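Local coordinates for 2-methyl-3-hydroxypyridine-5-carboxylic acid oxygenase (Mesorhizobium loti, PDB 3ALJ), which probably catalyses the FAD-dependent, ring-opening oxygenation of 2-methyl-3-hydroxypyridine-5-carboxylic acid, at residues T11-V16 and D36-E41; N127-A132 and T140-E145. All coordinates share one frame; numbering follows the deposited sequence.

Contact 1: T11-V16 and D36-E41; sequences TRRAEV and DVRLHE. With FAD (flavin-adenine dinucleotide), chain B.
Arg13 to Val16 pair in parallel with Asp36 to Leu39 as the two strands of the beta-alpha-beta unit, joined by helix 21-32, that opens a Rossmann-type FAD-binding fold. Five backbone hydrogen bonds hold the strands, from Asp36 N to Arg12 O (2.8 Å) through to His40 N to Val16 O.

Charged side chains fill one face. Arg38 forms a side-on salt bridge with Asp36, NE donating to OD1 and NH1 to OD2 (2.8 Å), both from above the carboxylate plane. The guanidinium of Arg13 lies flat on that of Arg38, planes 10° apart and centres 3.6 Å apart; the carboxylate of Asp36 should offset the two like charges. One water bridges Arg13 NE and Asp36 OD2, another Glu15 OE2 and Arg38 NH2.

Small and branched apolar residues suit the other face, where helix 21-32 packs on Ala14 and Val37. Here Val16 CG2 meets Val37 CG1 at 3.9 Å, and Val16 CG1 meets Leu39 CD1.

Glu41, just past the second strand, holds the adenosine ribose: OE1 accepts from FAD O2B and OE2 from FAD O3B. One residue before it, His40 meets Glu15, whose chain, bent at chi2 (-77°), brings OE1 into the plane of the His40 ring, where it accepts a hydrogen bond from His40 NE2 (2.6 Å).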
ATOM      1  N   THR A  11     -20.593 -22.869  10.715  1.00 31.03           N
ATOM      2  CA  THR A  11     -19.340 -21.987  10.607  1.00 27.60           C
ATOM      3  C   THR A  11     -18.718 -22.063   9.198  1.00 24.25           C
ATOM      4  O   THR A  11     -18.212 -23.091   8.798  1.00 25.58           O
ATOM      5  CB  THR A  11     -18.154 -22.398  11.526  1.00 29.52           C
ATOM      6  OG1 THR A  11     -18.591 -22.454  12.886  1.00 31.02           O
ATOM      7  CG2 THR A  11     -17.084 -21.292  11.513  1.00 26.11           C
ATOM      8  N   ARG A  12     -18.742 -20.926   8.530  1.00 19.81           N
ATOM      9  CA  ARG A  12     -18.204 -20.688   7.210  0.50 16.98           C
ATOM     10  C   ARG A  12     -16.646 -20.722   7.267  1.00 16.21           C
ATOM     11  O   ARG A  12     -16.056 -20.248   8.195  1.00 16.24           O
ATOM     12  CB  ARG A  12     -18.675 -19.280   6.878  0.50 15.13           C
ATOM     13  CG  ARG A  12     -20.194 -19.056   6.954  0.50 16.84           C
ATOM     14  CD  ARG A  12     -20.412 -17.540   6.682  0.50 12.60           C
ATOM     15  NE  ARG A  12     -20.211 -16.658   7.842  0.50 17.20           N
ATOM     16  CZ  ARG A  12     -20.463 -15.335   7.808  0.50  8.82           C
ATOM     17  NH1 ARG A  12     -20.294 -14.617   8.878  0.50 13.99           N
ATOM     18  NH2 ARG A  12     -20.922 -14.805   6.707  0.50 12.06           N
ATOM     19  N   ARG A  13     -16.030 -21.318   6.254  1.00 14.34           N
ATOM     20  CA  ARG A  13     -14.593 -21.393   6.197  1.00 14.83           C
ATOM     21  C   ARG A  13     -14.010 -20.531   5.019  1.00 11.35           C
ATOM     22  O   ARG A  13     -14.537 -20.593   3.936  1.00 11.66           O
ATOM     23  CB  ARG A  13     -14.196 -22.859   5.972  1.00 14.88           C
ATOM     24  CG  ARG A  13     -12.640 -22.979   6.211  1.00 16.69           C
ATOM     25  CD  ARG A  13     -11.985 -24.274   6.159  1.00 19.68           C
ATOM     26  NE  ARG A  13     -12.540 -25.030   7.250  1.00 22.76           N
ATOM     27  CZ  ARG A  13     -12.270 -26.316   7.368  1.00 26.15           C
ATOM     28  NH1 ARG A  13     -12.873 -27.030   8.355  1.00 25.73           N
ATOM     29  NH2 ARG A  13     -11.435 -26.889   6.505  1.00 26.40           N
ATOM     30  N   ALA A  14     -12.976 -19.756   5.367  1.00 12.03           N
ATOM     31  CA  ALA A  14     -12.279 -18.985   4.300  1.00 11.43           C
ATOM     32  C   ALA A  14     -10.814 -19.429   4.322  1.00 10.20           C
ATOM     33  O   ALA A  14     -10.195 -19.588   5.348  1.00 10.27           O
ATOM     34  CB  ALA A  14     -12.402 -17.524   4.672  1.00 11.13           C
ATOM     35  N   GLU A  15     -10.307 -19.502   3.081  1.00  9.80           N
ATOM     36  CA  GLU A  15      -8.818 -19.736   2.904  1.00  8.07           C
ATOM     37  C   GLU A  15      -8.326 -18.481   2.145  1.00  9.35           C
ATOM     38  O   GLU A  15      -8.823 -18.132   1.075  1.00  9.94           O
ATOM     39  CB  GLU A  15      -8.598 -21.019   2.041  1.00 10.57           C
ATOM     40  CG  GLU A  15      -9.004 -22.291   2.783  1.00 10.37           C
ATOM     41  CD  GLU A  15      -7.995 -22.721   3.789  1.00 12.57           C
ATOM     42  OE1 GLU A  15      -6.955 -22.051   3.945  1.00 11.62           O
ATOM     43  OE2 GLU A  15      -8.211 -23.735   4.451  1.00 13.99           O
ATOM     44  N   VAL A  16      -7.319 -17.822   2.738  1.00  9.56           N
ATOM     45  CA  VAL A  16      -6.769 -16.582   2.220  1.00  8.01           C
ATOM     46  C   VAL A  16      -5.374 -16.877   1.750  1.00  7.61           C
ATOM     47  O   VAL A  16      -4.532 -17.463   2.531  1.00  9.47           O
ATOM     48  CB  VAL A  16      -6.759 -15.535   3.330  1.00  8.46           C
ATOM     49  CG1 VAL A  16      -6.097 -14.226   2.826  1.00  8.91           C
ATOM     50  CG2 VAL A  16      -8.136 -15.267   3.886  1.00  9.94           C
ATOM     51  N   ASP A  36     -14.266 -19.157  10.078  1.00 12.81           N
ATOM     52  CA  ASP A  36     -13.099 -19.936  10.364  1.00 13.31           C
ATOM     53  C   ASP A  36     -12.078 -19.565   9.254  1.00 13.88           C
ATOM     54  O   ASP A  36     -12.283 -20.049   8.153  1.00 14.67           O
ATOM     55  CB  ASP A  36     -13.444 -21.452  10.360  1.00 13.33           C
ATOM     56  CG  ASP A  36     -12.176 -22.328  10.596  1.00 15.18           C
ATOM     57  OD1 ASP A  36     -11.043 -21.839  10.786  1.00 16.60           O
ATOM     58  OD2 ASP A  36     -12.366 -23.596  10.797  1.00 20.79           O
ATOM     59  N   VAL A  37     -11.057 -18.803   9.566  1.00 11.24           N
ATOM     60  CA  VAL A  37     -10.121 -18.312   8.546  1.00 12.12           C
ATOM     61  C   VAL A  37      -8.736 -18.826   8.709  1.00 12.71           C
ATOM     62  O   VAL A  37      -8.127 -18.774   9.805  1.00 13.54           O
ATOM     63  CB  VAL A  37      -9.876 -16.757   8.774  1.00 16.34           C
ATOM     64  CG1 VAL A  37      -9.079 -16.204   7.547  1.00 16.12           C
ATOM     65  CG2 VAL A  37     -11.048 -16.045   8.949  1.00 16.58           C
ATOM     66  N   ARG A  38      -8.173 -19.318   7.585  1.00 11.58           N
ATOM     67  CA  ARG A  38      -6.798 -19.728   7.596  1.00 12.47           C
ATOM     68  C   ARG A  38      -6.067 -18.906   6.522  1.00 10.07           C
ATOM     69  O   ARG A  38      -6.697 -18.620   5.433  1.00 11.16           O
ATOM     70  CB  ARG A  38      -6.703 -21.218   7.193  1.00 11.98           C
ATOM     71  CG  ARG A  38      -7.476 -22.110   8.268  1.00 14.89           C
ATOM     72  CD  ARG A  38      -8.821 -22.496   7.689  1.00 15.74           C
ATOM     73  NE  ARG A  38      -9.649 -23.257   8.666  1.00 15.24           N
ATOM     74  CZ  ARG A  38      -9.484 -24.569   8.882  1.00 18.56           C
ATOM     75  NH1 ARG A  38     -10.322 -25.148   9.729  1.00 17.20           N
ATOM     76  NH2 ARG A  38      -8.549 -25.304   8.211  1.00 21.29           N
ATOM     77  N   LEU A  39      -4.869 -18.461   6.807  1.00  9.46           N
ATOM     78  CA  LEU A  39      -4.080 -17.607   5.850  1.00  9.22           C
ATOM     79  C   LEU A  39      -2.797 -18.270   5.517  1.00 10.07           C
ATOM     80  O   LEU A  39      -2.107 -18.832   6.427  1.00 10.80           O
ATOM     81  CB  LEU A  39      -3.854 -16.230   6.539  1.00  9.96           C
ATOM     82  CG  LEU A  39      -3.027 -15.258   5.662  1.00 10.61           C
ATOM     83  CD1 LEU A  39      -3.584 -13.794   5.850  1.00 12.66           C
ATOM     84  CD2 LEU A  39      -1.573 -15.265   5.911  1.00 12.92           C
ATOM     85  N   HIS A  40      -2.433 -18.219   4.242  1.00  9.00           N
ATOM     86  CA  HIS A  40      -1.251 -18.863   3.713  1.00  8.17           C
ATOM     87  C   HIS A  40      -0.273 -17.837   3.136  1.00  8.04           C
ATOM     88  O   HIS A  40      -0.627 -17.192   2.102  1.00  9.73           O
ATOM     89  CB  HIS A  40      -1.668 -19.871   2.667  1.00  8.20           C
ATOM     90  CG  HIS A  40      -2.621 -20.900   3.197  1.00  9.05           C
ATOM     91  ND1 HIS A  40      -2.193 -22.070   3.837  1.00 10.12           N
ATOM     92  CD2 HIS A  40      -3.979 -20.839   3.351  1.00 10.06           C
ATOM     93  CE1 HIS A  40      -3.281 -22.705   4.311  1.00 10.82           C
ATOM     94  NE2 HIS A  40      -4.375 -22.007   3.988  1.00 11.11           N
ATOM     95  N   GLU A  41       0.883 -17.692   3.748  1.00  9.91           N
ATOM     96  CA  GLU A  41       1.929 -16.812   3.201  1.00  8.05           C
ATOM     97  C   GLU A  41       3.047 -17.663   2.557  1.00  9.83           C
ATOM     98  O   GLU A  41       3.592 -18.527   3.289  1.00 10.33           O
ATOM     99  CB  GLU A  41       2.490 -15.921   4.378  1.00  9.91           C
ATOM    100  CG  GLU A  41       3.770 -15.202   4.033  1.00 10.15           C
ATOM    101  CD  GLU A  41       3.662 -14.356   2.776  1.00 10.13           C
ATOM    102  OE1 GLU A  41       4.529 -14.398   1.876  1.00 11.49           O
ATOM    103  OE2 GLU A  41       2.686 -13.534   2.702  1.00 10.01           O
TER
HETATM  104  PA  FAD B 380       1.440  -7.509  -1.205  1.00 10.38           P
HETATM  105  O1A FAD B 380       1.719  -6.438  -0.198  1.00 15.26           O
HETATM  106  O2A FAD B 380       2.294  -7.662  -2.324  1.00 12.17           O
HETATM  107  O5B FAD B 380       1.376  -8.866  -0.382  1.00  9.44           O
HETATM  108  C5B FAD B 380       1.153 -10.149  -1.057  1.00  8.28           C
HETATM  109  C4B FAD B 380       1.704 -11.134  -0.047  1.00  8.40           C
HETATM  110  O4B FAD B 380       1.390 -12.415  -0.694  1.00 10.53           O
HETATM  111  C3B FAD B 380       3.180 -11.132   0.111  1.00  9.09           C
HETATM  112  O3B FAD B 380       3.556 -11.235   1.499  1.00 10.15           O
HETATM  113  C2B FAD B 380       3.651 -12.335  -0.784  1.00  8.38           C
HETATM  114  O2B FAD B 380       4.868 -12.947  -0.322  1.00 10.44           O
HETATM  115  C1B FAD B 380       2.555 -13.334  -0.611  1.00 10.97           C
HETATM  116  N9A FAD B 380       2.331 -14.169  -1.747  1.00  7.95           N
HETATM  117  C8A FAD B 380       2.556 -13.921  -3.083  1.00  9.44           C
HETATM  118  N7A FAD B 380       2.135 -14.938  -3.849  1.00  8.88           N
HETATM  119  C5A FAD B 380       1.627 -15.886  -2.974  1.00  7.74           C
HETATM  120  C6A FAD B 380       0.973 -17.098  -3.181  1.00  8.54           C
HETATM  121  N6A FAD B 380       0.809 -17.599  -4.452  1.00 11.67           N
HETATM  122  N1A FAD B 380       0.566 -17.751  -2.090  1.00  8.90           N
HETATM  123  C2A FAD B 380       0.761 -17.297  -0.847  1.00 10.88           C
HETATM  124  N3A FAD B 380       1.357 -16.101  -0.572  1.00  8.54           N
HETATM  125  C4A FAD B 380       1.753 -15.405  -1.673  1.00  7.54           C
HETATM  126  N1  FAD B 380       0.201   2.085  -0.918  1.00  8.22           N
HETATM  127  C2  FAD B 380      -0.280   2.898   0.005  1.00  7.88           C
HETATM  128  O2  FAD B 380      -1.407   2.765   0.507  1.00  8.74           O
HETATM  129  N3  FAD B 380       0.485   3.979   0.445  1.00  7.26           N
HETATM  130  C4  FAD B 380       1.776   4.205  -0.036  1.00  7.47           C
HETATM  131  O4  FAD B 380       2.494   5.119   0.517  1.00  7.57           O
HETATM  132  C4X FAD B 380       2.242   3.346  -1.016  1.00  8.26           C
HETATM  133  N5  FAD B 380       3.516   3.601  -1.630  1.00  8.98           N
HETATM  134  C5X FAD B 380       3.942   2.778  -2.656  1.00  7.90           C
HETATM  135  C6  FAD B 380       5.132   3.059  -3.350  1.00  8.79           C
HETATM  136  C7  FAD B 380       5.591   2.209  -4.323  1.00  9.72           C
HETATM  137  C7M FAD B 380       6.921   2.544  -5.058  1.00 12.08           C
HETATM  138  C8  FAD B 380       4.855   1.102  -4.689  1.00  9.53           C
HETATM  139  C8M FAD B 380       5.318   0.141  -5.808  1.00 10.79           C
HETATM  140  C9  FAD B 380       3.663   0.812  -4.012  1.00  9.82           C
HETATM  141  C9A FAD B 380       3.167   1.681  -3.009  1.00  8.56           C
HETATM  142  N10 FAD B 380       1.903   1.426  -2.315  1.00  7.47           N
HETATM  143  C10 FAD B 380       1.455   2.282  -1.381  1.00  6.57           C
HETATM  144  C1' FAD B 380       1.056   0.215  -2.747  1.00  7.84           C
HETATM  145  C2' FAD B 380       1.268  -0.919  -1.754  1.00  6.49           C
HETATM  146  O2' FAD B 380       2.676  -1.229  -1.680  1.00  8.06           O
HETATM  147  C3' FAD B 380       0.576  -2.190  -2.280  1.00  7.89           C
HETATM  148  O3' FAD B 380      -0.649  -1.756  -2.983  1.00  7.45           O
HETATM  149  C4' FAD B 380       0.130  -3.121  -1.230  1.00  7.60           C
HETATM  150  O4' FAD B 380       1.329  -3.595  -0.552  1.00 11.17           O
HETATM  151  C5' FAD B 380      -0.546  -4.325  -1.798  1.00  8.62           C
HETATM  152  O5' FAD B 380      -0.919  -5.186  -0.726  1.00  7.55           O
HETATM  153  P   FAD B 380      -1.346  -6.658  -1.110  1.00  8.20           P
HETATM  154  O1P FAD B 380      -1.609  -7.325   0.173  1.00  8.91           O
HETATM  155  O2P FAD B 380      -2.395  -6.684  -2.177  1.00  9.09           O
HETATM  156  O3P FAD B 380      -0.037  -7.288  -1.820  1.00  8.10           O
HETATM  157  O   HOH W   1     -14.576 -24.607   9.182  1.00 30.83           O
HETATM  158  O   HOH W   2      -6.561 -24.670   6.288  1.00 16.73           O

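Contact 2: N127-A132 and T140-E145; sequences NSEAVA and TLQTGE. With FAD (flavin-adenine dinucleotide), chain B.
This is an antiparallel beta hairpin beside the adenine end of the FAD site, formed by strands 130-134 and 138-141 of a small three-stranded sheet, and its first strand meets the adenine. A classic beta bulge marks the pairing: Val131 N and Ala132 N both donate to Thr140 O, at 2.8 and 3.3 Å, while Thr140 N returns a bond to Ala132 O.

Beyond the strands, Gln142 takes over. Its backbone N donates to Glu129 O, and its terminal amide continues the ladder in place of main chain. NE2 reaches Asn127 O (2.9 Å) with that oxygen in the amide plane, and OE1 accepts from Glu129 N, which sits above the plane of the amide carbonyl. CG placed between backbone N and carbonyl carbon (chi1 89°), with a further bend at chi2, turns the amide back along the opposing backbone. A glutamine suits the place because one group both donates and accepts. Its CB also lies 3.7 Å from Val131 CG1, while Leu141 CD1 packs on Ser128 OG, whose hydrogen-bond partner is His40.

With Glu129 N and Val131 N engaged across the hairpin, Ala130 N and O are turned to the cofactor: N donates to FAD N1A (3.0 Å) and O accepts from FAD N6A (2.8 Å). This donor-acceptor pair matches the edge of adenine, implying recognition of the base by main chain.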
ATOM      1  N   ASN A 127       5.685 -20.308   4.568  1.00  9.50           N
ATOM      2  CA  ASN A 127       6.158 -21.352   3.597  1.00 10.91           C
ATOM      3  C   ASN A 127       4.965 -22.080   3.013  1.00 10.87           C
ATOM      4  O   ASN A 127       4.965 -23.341   2.763  1.00 11.90           O
ATOM      5  CB  ASN A 127       7.032 -22.436   4.342  1.00 13.51           C
ATOM      6  CG  ASN A 127       8.282 -21.890   4.907  1.00 19.61           C
ATOM      7  OD1 ASN A 127       8.561 -21.996   6.126  1.00 27.98           O
ATOM      8  ND2 ASN A 127       8.998 -21.323   4.088  1.00 15.90           N
ATOM      9  N   SER A 128       3.846 -21.349   2.721  1.00 10.11           N
ATOM     10  CA  SER A 128       2.595 -21.938   2.300  1.00  9.73           C
ATOM     11  C   SER A 128       2.038 -21.155   1.129  1.00  9.14           C
ATOM     12  O   SER A 128       1.424 -20.061   1.269  1.00 12.01           O
ATOM     13  CB  SER A 128       1.627 -21.880   3.513  1.00 10.98           C
ATOM     14  OG  SER A 128       0.438 -22.696   3.190  1.00 12.90           O
ATOM     15  N   GLU A 129       2.362 -21.637  -0.042  1.00 12.10           N
ATOM     16  CA  GLU A 129       2.036 -20.914  -1.300  1.00  9.61           C
ATOM     17  C   GLU A 129       0.843 -21.456  -1.973  1.00 11.13           C
ATOM     18  O   GLU A 129       0.777 -22.701  -2.250  1.00 11.11           O
ATOM     19  CB  GLU A 129       3.263 -20.993  -2.290  1.00 11.12           C
ATOM     20  CG  GLU A 129       2.976 -20.290  -3.662  1.00 10.57           C
ATOM     21  CD  GLU A 129       4.032 -20.514  -4.684  1.00 15.30           C
ATOM     22  OE1 GLU A 129       4.868 -21.442  -4.507  1.00 18.13           O
ATOM     23  OE2 GLU A 129       4.014 -19.783  -5.669  1.00 13.00           O
ATOM     24  N   ALA A 130      -0.127 -20.648  -2.327  1.00  9.90           N
ATOM     25  CA  ALA A 130      -1.289 -21.064  -3.137  1.00 11.03           C
ATOM     26  C   ALA A 130      -0.851 -21.056  -4.577  1.00 11.22           C
ATOM     27  O   ALA A 130      -0.330 -20.088  -5.123  1.00 11.94           O
ATOM     28  CB  ALA A 130      -2.489 -20.076  -3.027  1.00 12.33           C
ATOM     29  N   VAL A 131      -0.965 -22.240  -5.252  1.00 11.59           N
ATOM     30  CA  VAL A 131      -0.482 -22.313  -6.670  1.00 12.16           C
ATOM     31  C   VAL A 131      -1.673 -22.470  -7.600  1.00 12.34           C
ATOM     32  O   VAL A 131      -1.546 -22.092  -8.807  1.00 14.19           O
ATOM     33  CB  VAL A 131       0.573 -23.435  -6.904  1.00 16.74           C
ATOM     34  CG1 VAL A 131       1.776 -23.224  -6.034  1.00 16.89           C
ATOM     35  CG2 VAL A 131      -0.047 -24.748  -6.661  1.00 19.84           C
ATOM     36  N   ALA A 132      -2.815 -22.916  -7.094  1.00 12.64           N
ATOM     37  CA  ALA A 132      -3.983 -22.982  -7.944  1.00 12.71           C
ATOM     38  C   ALA A 132      -5.231 -22.793  -7.181  1.00 13.66           C
ATOM     39  O   ALA A 132      -5.293 -23.087  -5.956  1.00 17.15           O
ATOM     40  CB  ALA A 132      -3.988 -24.315  -8.775  1.00 14.23           C
ATOM     41  N   THR A 140      -5.284 -25.098  -4.019  1.00 13.18           N
ATOM     42  CA  THR A 140      -4.171 -26.057  -3.926  1.00 13.97           C
ATOM     43  C   THR A 140      -2.854 -25.390  -3.520  1.00 11.08           C
ATOM     44  O   THR A 140      -2.452 -24.395  -4.182  1.00 11.34           O
ATOM     45  CB  THR A 140      -4.013 -26.713  -5.314  1.00 15.03           C
ATOM     46  OG1 THR A 140      -5.240 -27.362  -5.597  1.00 19.12           O
ATOM     47  CG2 THR A 140      -2.938 -27.800  -5.189  1.00 14.89           C
ATOM     48  N   LEU A 141      -2.190 -25.872  -2.496  1.00  9.30           N
ATOM     49  CA  LEU A 141      -0.907 -25.344  -2.091  1.00 10.69           C
ATOM     50  C   LEU A 141       0.264 -25.999  -2.843  1.00 11.90           C
ATOM     51  O   LEU A 141       0.049 -27.096  -3.431  1.00 10.09           O
ATOM     52  CB  LEU A 141      -0.804 -25.554  -0.590  1.00 12.44           C
ATOM     53  CG  LEU A 141      -1.932 -24.901   0.228  1.00 11.89           C
ATOM     54  CD1 LEU A 141      -1.527 -25.275   1.675  1.00 13.32           C
ATOM     55  CD2 LEU A 141      -1.914 -23.393   0.093  1.00 16.21           C
ATOM     56  N   GLN A 142       1.471 -25.421  -2.739  1.00 10.79           N
ATOM     57  CA  GLN A 142       2.637 -26.009  -3.465  1.00 11.56           C
ATOM     58  C   GLN A 142       2.955 -27.373  -2.933  1.00 12.83           C
ATOM     59  O   GLN A 142       3.560 -28.175  -3.651  1.00 14.59           O
ATOM     60  CB  GLN A 142       3.775 -24.989  -3.419  1.00 12.30           C
ATOM     61  CG  GLN A 142       4.768 -25.043  -2.213  1.00 16.76           C
ATOM     62  CD  GLN A 142       4.249 -24.496  -0.870  1.00 20.73           C
ATOM     63  OE1 GLN A 142       3.079 -24.408  -0.650  1.00 18.29           O
ATOM     64  NE2 GLN A 142       5.165 -24.148   0.023  1.00 18.81           N
ATOM     65  N   THR A 143       2.492 -27.678  -1.743  1.00 12.44           N
ATOM     66  CA  THR A 143       2.773 -29.001  -1.130  1.00 15.61           C
ATOM     67  C   THR A 143       1.887 -30.046  -1.743  1.00 15.77           C
ATOM     68  O   THR A 143       2.034 -31.235  -1.407  1.00 18.84           O
ATOM     69  CB  THR A 143       2.353 -28.914   0.385  1.00 17.57           C
ATOM     70  OG1 THR A 143       0.979 -28.477   0.478  1.00 16.44           O
ATOM     71  CG2 THR A 143       3.194 -27.868   1.159  1.00 20.78           C
ATOM     72  N   GLY A 144       0.897 -29.678  -2.565  1.00 12.68           N
ATOM     73  CA  GLY A 144      -0.102 -30.599  -3.085  1.00 11.86           C
ATOM     74  C   GLY A 144      -1.332 -30.704  -2.155  1.00 12.20           C
ATOM     75  O   GLY A 144      -2.299 -31.232  -2.587  1.00 14.67           O
ATOM     76  N   GLU A 145      -1.292 -30.059  -0.967  1.00 12.45           N
ATOM     77  CA  GLU A 145      -2.545 -30.043  -0.148  1.00 11.89           C
ATOM     78  C   GLU A 145      -3.671 -29.285  -0.869  1.00 12.46           C
ATOM     79  O   GLU A 145      -3.483 -28.164  -1.364  1.00 12.56           O
ATOM     80  CB  GLU A 145      -2.207 -29.426   1.219  1.00 13.30           C
ATOM     81  CG  GLU A 145      -3.417 -29.656   2.170  1.00 16.78           C
ATOM     82  CD  GLU A 145      -3.125 -29.040   3.544  1.00 23.88           C
ATOM     83  OE1 GLU A 145      -2.223 -28.186   3.689  1.00 21.91           O
ATOM     84  OE2 GLU A 145      -3.855 -29.398   4.502  1.00 26.20           O
TER
HETATM   85  PA  FAD B 380       1.440  -7.509  -1.205  1.00 10.38           P
HETATM   86  O1A FAD B 380       1.719  -6.438  -0.198  1.00 15.26           O
HETATM   87  O2A FAD B 380       2.294  -7.662  -2.324  1.00 12.17           O
HETATM   88  O5B FAD B 380       1.376  -8.866  -0.382  1.00  9.44           O
HETATM   89  C5B FAD B 380       1.153 -10.149  -1.057  1.00  8.28           C
HETATM   90  C4B FAD B 380       1.704 -11.134  -0.047  1.00  8.40           C
HETATM   91  O4B FAD B 380       1.390 -12.415  -0.694  1.00 10.53           O
HETATM   92  C3B FAD B 380       3.180 -11.132   0.111  1.00  9.09           C
HETATM   93  O3B FAD B 380       3.556 -11.235   1.499  1.00 10.15           O
HETATM   94  C2B FAD B 380       3.651 -12.335  -0.784  1.00  8.38           C
HETATM   95  O2B FAD B 380       4.868 -12.947  -0.322  1.00 10.44           O
HETATM   96  C1B FAD B 380       2.555 -13.334  -0.611  1.00 10.97           C
HETATM   97  N9A FAD B 380       2.331 -14.169  -1.747  1.00  7.95           N
HETATM   98  C8A FAD B 380       2.556 -13.921  -3.083  1.00  9.44           C
HETATM   99  N7A FAD B 380       2.135 -14.938  -3.849  1.00  8.88           N
HETATM  100  C5A FAD B 380       1.627 -15.886  -2.974  1.00  7.74           C
HETATM  101  C6A FAD B 380       0.973 -17.098  -3.181  1.00  8.54           C
HETATM  102  N6A FAD B 380       0.809 -17.599  -4.452  1.00 11.67           N
HETATM  103  N1A FAD B 380       0.566 -17.751  -2.090  1.00  8.90           N
HETATM  104  C2A FAD B 380       0.761 -17.297  -0.847  1.00 10.88           C
HETATM  105  N3A FAD B 380       1.357 -16.101  -0.572  1.00  8.54           N
HETATM  106  C4A FAD B 380       1.753 -15.405  -1.673  1.00  7.54           C
HETATM  107  N1  FAD B 380       0.201   2.085  -0.918  1.00  8.22           N
HETATM  108  C2  FAD B 380      -0.280   2.898   0.005  1.00  7.88           C
HETATM  109  O2  FAD B 380      -1.407   2.765   0.507  1.00  8.74           O
HETATM  110  N3  FAD B 380       0.485   3.979   0.445  1.00  7.26           N
HETATM  111  C4  FAD B 380       1.776   4.205  -0.036  1.00  7.47           C
HETATM  112  O4  FAD B 380       2.494   5.119   0.517  1.00  7.57           O
HETATM  113  C4X FAD B 380       2.242   3.346  -1.016  1.00  8.26           C
HETATM  114  N5  FAD B 380       3.516   3.601  -1.630  1.00  8.98           N
HETATM  115  C5X FAD B 380       3.942   2.778  -2.656  1.00  7.90           C
HETATM  116  C6  FAD B 380       5.132   3.059  -3.350  1.00  8.79           C
HETATM  117  C7  FAD B 380       5.591   2.209  -4.323  1.00  9.72           C
HETATM  118  C7M FAD B 380       6.921   2.544  -5.058  1.00 12.08           C
HETATM  119  C8  FAD B 380       4.855   1.102  -4.689  1.00  9.53           C
HETATM  120  C8M FAD B 380       5.318   0.141  -5.808  1.00 10.79           C
HETATM  121  C9  FAD B 380       3.663   0.812  -4.012  1.00  9.82           C
HETATM  122  C9A FAD B 380       3.167   1.681  -3.009  1.00  8.56           C
HETATM  123  N10 FAD B 380       1.903   1.426  -2.315  1.00  7.47           N
HETATM  124  C10 FAD B 380       1.455   2.282  -1.381  1.00  6.57           C
HETATM  125  C1' FAD B 380       1.056   0.215  -2.747  1.00  7.84           C
HETATM  126  C2' FAD B 380       1.268  -0.919  -1.754  1.00  6.49           C
HETATM  127  O2' FAD B 380       2.676  -1.229  -1.680  1.00  8.06           O
HETATM  128  C3' FAD B 380       0.576  -2.190  -2.280  1.00  7.89           C
HETATM  129  O3' FAD B 380      -0.649  -1.756  -2.983  1.00  7.45           O
HETATM  130  C4' FAD B 380       0.130  -3.121  -1.230  1.00  7.60           C
HETATM  131  O4' FAD B 380       1.329  -3.595  -0.552  1.00 11.17           O
HETATM  132  C5' FAD B 380      -0.546  -4.325  -1.798  1.00  8.62           C
HETATM  133  O5' FAD B 380      -0.919  -5.186  -0.726  1.00  7.55           O
HETATM  134  P   FAD B 380      -1.346  -6.658  -1.110  1.00  8.20           P
HETATM  135  O1P FAD B 380      -1.609  -7.325   0.173  1.00  8.91           O
HETATM  136  O2P FAD B 380      -2.395  -6.684  -2.177  1.00  9.09           O
HETATM  137  O3P FAD B 380      -0.037  -7.288  -1.820  1.00  8.10           O

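In the fold
From the N terminus, the chain runs through strand 13-17 and helix 21-32 into strand 36-40, where contact 1 closes its loop. Only much later, after strand 123-125 has joined the same sheet beside strand 36-40, does the chain enter contact 2, a short hairpin loop closed between 127-132 and 140-145. The two loops therefore follow in series, neither nesting nor crossing. In space they meet: besides the link from His40 to Ser128, Glu41 O lies 2.9 Å from Ser128 N, probably hydrogen-bonded. The Rossmann-type sheet is thus tied to the segment that leads into the three-stranded sheet, and the two contacts together hold the ribose and adenine of FAD.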